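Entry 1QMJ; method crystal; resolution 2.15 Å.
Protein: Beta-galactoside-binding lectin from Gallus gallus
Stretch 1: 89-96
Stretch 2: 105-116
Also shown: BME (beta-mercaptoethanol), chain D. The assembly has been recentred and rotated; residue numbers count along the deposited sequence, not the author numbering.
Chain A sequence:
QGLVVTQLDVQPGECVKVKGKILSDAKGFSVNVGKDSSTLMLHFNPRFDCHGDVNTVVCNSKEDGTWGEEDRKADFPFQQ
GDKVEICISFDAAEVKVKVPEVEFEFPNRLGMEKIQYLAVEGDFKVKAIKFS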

# COMPACT_ATOMS: atom_id res chain seq x y z
N SER A 89 -10.15 -11.89 1.59
CA SER A 89 -11.52 -11.50 1.24
C SER A 89 -12.39 -11.80 2.45
O SER A 89 -11.98 -12.50 3.38
CB SER A 89 -12.01 -12.28 0.01
OG SER A 89 -11.92 -13.67 0.24
N PHE A 90 -13.59 -11.27 2.44
CA PHE A 90 -14.51 -11.48 3.56
C PHE A 90 -15.93 -11.13 3.17
O PHE A 90 -16.19 -10.61 2.08
CB PHE A 90 -14.09 -10.59 4.74
CG PHE A 90 -14.53 -9.12 4.56
CD1 PHE A 90 -13.85 -8.30 3.66
CD2 PHE A 90 -15.59 -8.62 5.31
CE1 PHE A 90 -14.25 -6.96 3.49
CE2 PHE A 90 -15.99 -7.28 5.15
CZ PHE A 90 -15.32 -6.46 4.24
N ASP A 91 -16.80 -11.44 4.10
CA ASP A 91 -18.23 -11.17 4.00
C ASP A 91 -18.72 -10.94 5.43
O ASP A 91 -17.93 -10.79 6.37
CB ASP A 91 -18.98 -12.33 3.31
CG ASP A 91 -18.68 -13.71 3.88
OD1 ASP A 91 -18.75 -13.91 5.15
OD2 ASP A 91 -18.35 -14.67 3.09
N ALA A 92 -20.01 -10.92 5.60
CA ALA A 92 -20.62 -10.67 6.92
C ALA A 92 -20.36 -11.81 7.92
O ALA A 92 -20.34 -11.60 9.14
CB ALA A 92 -22.13 -10.49 6.78
N ALA A 93 -20.17 -13.01 7.40
CA ALA A 93 -19.98 -14.21 8.26
C ALA A 93 -18.50 -14.52 8.58
O ALA A 93 -18.15 -14.89 9.71
CB ALA A 93 -20.57 -15.45 7.60
N GLU A 94 -17.61 -14.39 7.61
CA GLU A 94 -16.19 -14.72 7.88
C GLU A 94 -15.20 -14.06 6.92
O GLU A 94 -15.59 -13.41 5.94
CB GLU A 94 -15.97 -16.24 7.75
CG GLU A 94 -16.28 -16.77 6.34
CD GLU A 94 -15.87 -18.24 6.16
OE1 GLU A 94 -15.85 -19.03 7.18
OE2 GLU A 94 -15.53 -18.68 4.99
N VAL A 95 -13.96 -14.27 7.31
CA VAL A 95 -12.77 -13.80 6.59
C VAL A 95 -12.03 -15.02 6.08
O VAL A 95 -11.83 -16.00 6.81
CB VAL A 95 -11.85 -13.02 7.53
CG1 VAL A 95 -10.75 -12.25 6.79
CG2 VAL A 95 -12.58 -11.98 8.38
N LYS A 96 -11.63 -14.94 4.85
CA LYS A 96 -10.89 -16.02 4.20
C LYS A 96 -9.51 -15.54 3.81
O LYS A 96 -9.33 -14.41 3.33
CB LYS A 96 -11.61 -16.47 2.93
CG LYS A 96 -12.89 -17.25 3.18
CD LYS A 96 -13.45 -17.85 1.89
CE LYS A 96 -14.68 -18.73 2.10
NZ LYS A 96 -15.07 -19.46 0.89
N GLU A 105 -9.96 -19.92 7.30
CA GLU A 105 -11.21 -19.21 7.51
C GLU A 105 -11.25 -18.76 8.96
O GLU A 105 -10.70 -19.42 9.82
CB GLU A 105 -12.39 -20.12 7.19
CG GLU A 105 -12.41 -20.57 5.73
CD GLU A 105 -13.44 -21.64 5.46
OE1 GLU A 105 -14.65 -21.34 5.50
OE2 GLU A 105 -13.03 -22.80 5.19
N PHE A 106 -11.88 -17.62 9.21
CA PHE A 106 -11.98 -17.07 10.55
C PHE A 106 -13.28 -16.29 10.59
O PHE A 106 -13.56 -15.49 9.70
CB PHE A 106 -10.78 -16.15 10.83
CG PHE A 106 -10.66 -15.69 12.26
CD1 PHE A 106 -10.29 -16.58 13.26
CD2 PHE A 106 -10.91 -14.36 12.60
CE1 PHE A 106 -10.16 -16.15 14.58
CE2 PHE A 106 -10.78 -13.92 13.92
CZ PHE A 106 -10.41 -14.82 14.91
N PRO A 107 -14.12 -16.51 11.62
CA PRO A 107 -15.39 -15.78 11.71
C PRO A 107 -15.26 -14.28 11.87
O PRO A 107 -14.39 -13.79 12.59
CB PRO A 107 -16.06 -16.42 12.93
CG PRO A 107 -14.90 -16.82 13.77
CD PRO A 107 -13.95 -17.41 12.77
N ASN A 108 -16.12 -13.55 11.16
CA ASN A 108 -16.14 -12.09 11.22
C ASN A 108 -16.84 -11.77 12.53
O ASN A 108 -18.04 -11.44 12.56
CB ASN A 108 -16.93 -11.54 10.02
CG ASN A 108 -16.88 -10.01 9.93
OD1 ASN A 108 -16.52 -9.32 10.89
ND2 ASN A 108 -17.27 -9.48 8.77
N ARG A 109 -16.09 -11.89 13.62
CA ARG A 109 -16.62 -11.64 14.96
C ARG A 109 -17.16 -10.23 15.15
O ARG A 109 -18.23 -10.04 15.74
CB ARG A 109 -15.53 -11.90 16.01
CG ARG A 109 -14.98 -13.32 16.06
CD ARG A 109 -13.89 -13.40 17.13
NE ARG A 109 -13.33 -14.74 17.30
CZ ARG A 109 -12.16 -15.00 17.89
NH1 ARG A 109 -11.41 -14.01 18.37
NH2 ARG A 109 -11.76 -16.25 18.03
N LEU A 110 -16.43 -9.24 14.65
CA LEU A 110 -16.82 -7.85 14.79
C LEU A 110 -17.96 -7.39 13.88
O LEU A 110 -18.43 -6.26 14.01
CB LEU A 110 -15.59 -6.95 14.61
CG LEU A 110 -14.61 -6.80 15.78
CD1 LEU A 110 -14.28 -8.12 16.42
CD2 LEU A 110 -13.34 -6.13 15.30
N GLY A 111 -18.38 -8.25 12.96
CA GLY A 111 -19.46 -7.90 12.05
C GLY A 111 -19.11 -6.71 11.16
O GLY A 111 -19.98 -5.99 10.67
N MET A 112 -17.81 -6.53 10.96
CA MET A 112 -17.31 -5.44 10.14
C MET A 112 -17.78 -5.62 8.69
O MET A 112 -17.89 -6.76 8.22
CB MET A 112 -15.78 -5.43 10.22
CG MET A 112 -15.14 -4.08 10.08
SD MET A 112 -13.38 -4.19 10.43
CE MET A 112 -13.39 -4.38 12.18
N GLU A 113 -18.09 -4.52 8.01
CA GLU A 113 -18.56 -4.58 6.63
C GLU A 113 -17.62 -4.00 5.57
O GLU A 113 -17.94 -4.00 4.38
CB GLU A 113 -19.96 -3.96 6.49
CG GLU A 113 -20.17 -2.65 7.24
CD GLU A 113 -20.95 -2.83 8.53
OE1 GLU A 113 -22.15 -3.19 8.46
OE2 GLU A 113 -20.36 -2.63 9.62
N LYS A 114 -16.47 -3.50 6.00
CA LYS A 114 -15.48 -2.96 5.07
C LYS A 114 -14.15 -2.85 5.78
O LYS A 114 -14.11 -2.68 7.00
CB LYS A 114 -15.91 -1.58 4.54
CG LYS A 114 -15.37 -0.39 5.32
CD LYS A 114 -15.72 0.93 4.67
CE LYS A 114 -17.21 1.23 4.78
NZ LYS A 114 -17.55 2.58 4.24
N ILE A 115 -13.06 -3.01 5.03
CA ILE A 115 -11.72 -2.90 5.59
C ILE A 115 -11.13 -1.55 5.19
O ILE A 115 -11.14 -1.18 4.02
CB ILE A 115 -10.80 -4.04 5.08
CG1 ILE A 115 -11.17 -5.35 5.78
CG2 ILE A 115 -9.33 -3.70 5.32
CD1 ILE A 115 -10.55 -6.60 5.16
N GLN A 116 -10.63 -0.82 6.18
CA GLN A 116 -10.04 0.48 5.92
C GLN A 116 -8.59 0.53 6.36
O GLN A 116 -7.89 1.51 6.12
CB GLN A 116 -10.81 1.56 6.67
CG GLN A 116 -12.30 1.53 6.42
CD GLN A 116 -13.03 2.58 7.23
OE1 GLN A 116 -13.10 2.50 8.45
NE2 GLN A 116 -13.57 3.58 6.54
C1 BME D . -10.40 -14.28 -3.84
C2 BME D . -8.87 -14.22 -3.63
O1 BME D . -11.06 -14.02 -2.62
S2 BME D . -8.43 -12.85 -2.51

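The contact between these two stretches is a short antiparallel strand pairing that is extended, beyond the last bridge, by one buried asparagine whose backbone and side-chain amides both bond to the other stretch. Strands 94-96 and 105-107 run at 159° to each other. V95 and F106 form the hydrogen-bonded pair, V95 N donating to F106 O at 2.7 Å and F106 N returning to V95 O at 2.9 Å; their side chains share one face of the sheet, while K96 and E105 point to the other. The next backbone link, N108 N to A93 O at 2.8 Å, is nearly linear and keeps the ladder going one step past the strand, to the loop residue A93 of the first stretch.

Here the general principle appears: beyond the paired strands, a side-chain amide can add a link to a main-chain carbonyl. N108 ND2 donates to D91 O at 2.8 Å and also to M112 O at 2.8 Å, so one amide group ties the loop of the first stretch to the second stretch. Its partner atom, N108 OD1, accepts from M112 N at 3.1 Å, a weak bond that spans the type I turn from N108 to G111. Within the first stretch, D91 OD1 accepts from E94 N and A93 N, each at 2.8 Å.

The F90 side chain points toward the second stretch, with M112 O, E113 O and N108 ND2 at the edge of its ring, and F90 CD1 meets I115 CD1 at 4.0 Å, an apolar contact between two buried side chains.

One pairing runs against simple electrostatics. E94 OE2 and E105 OE1 approach to 2.8 Å, although both are acceptors of like charge. The pair is a close approach, not a hydrogen bond; the bonds between the strands are those of the V95 and F106 backbones.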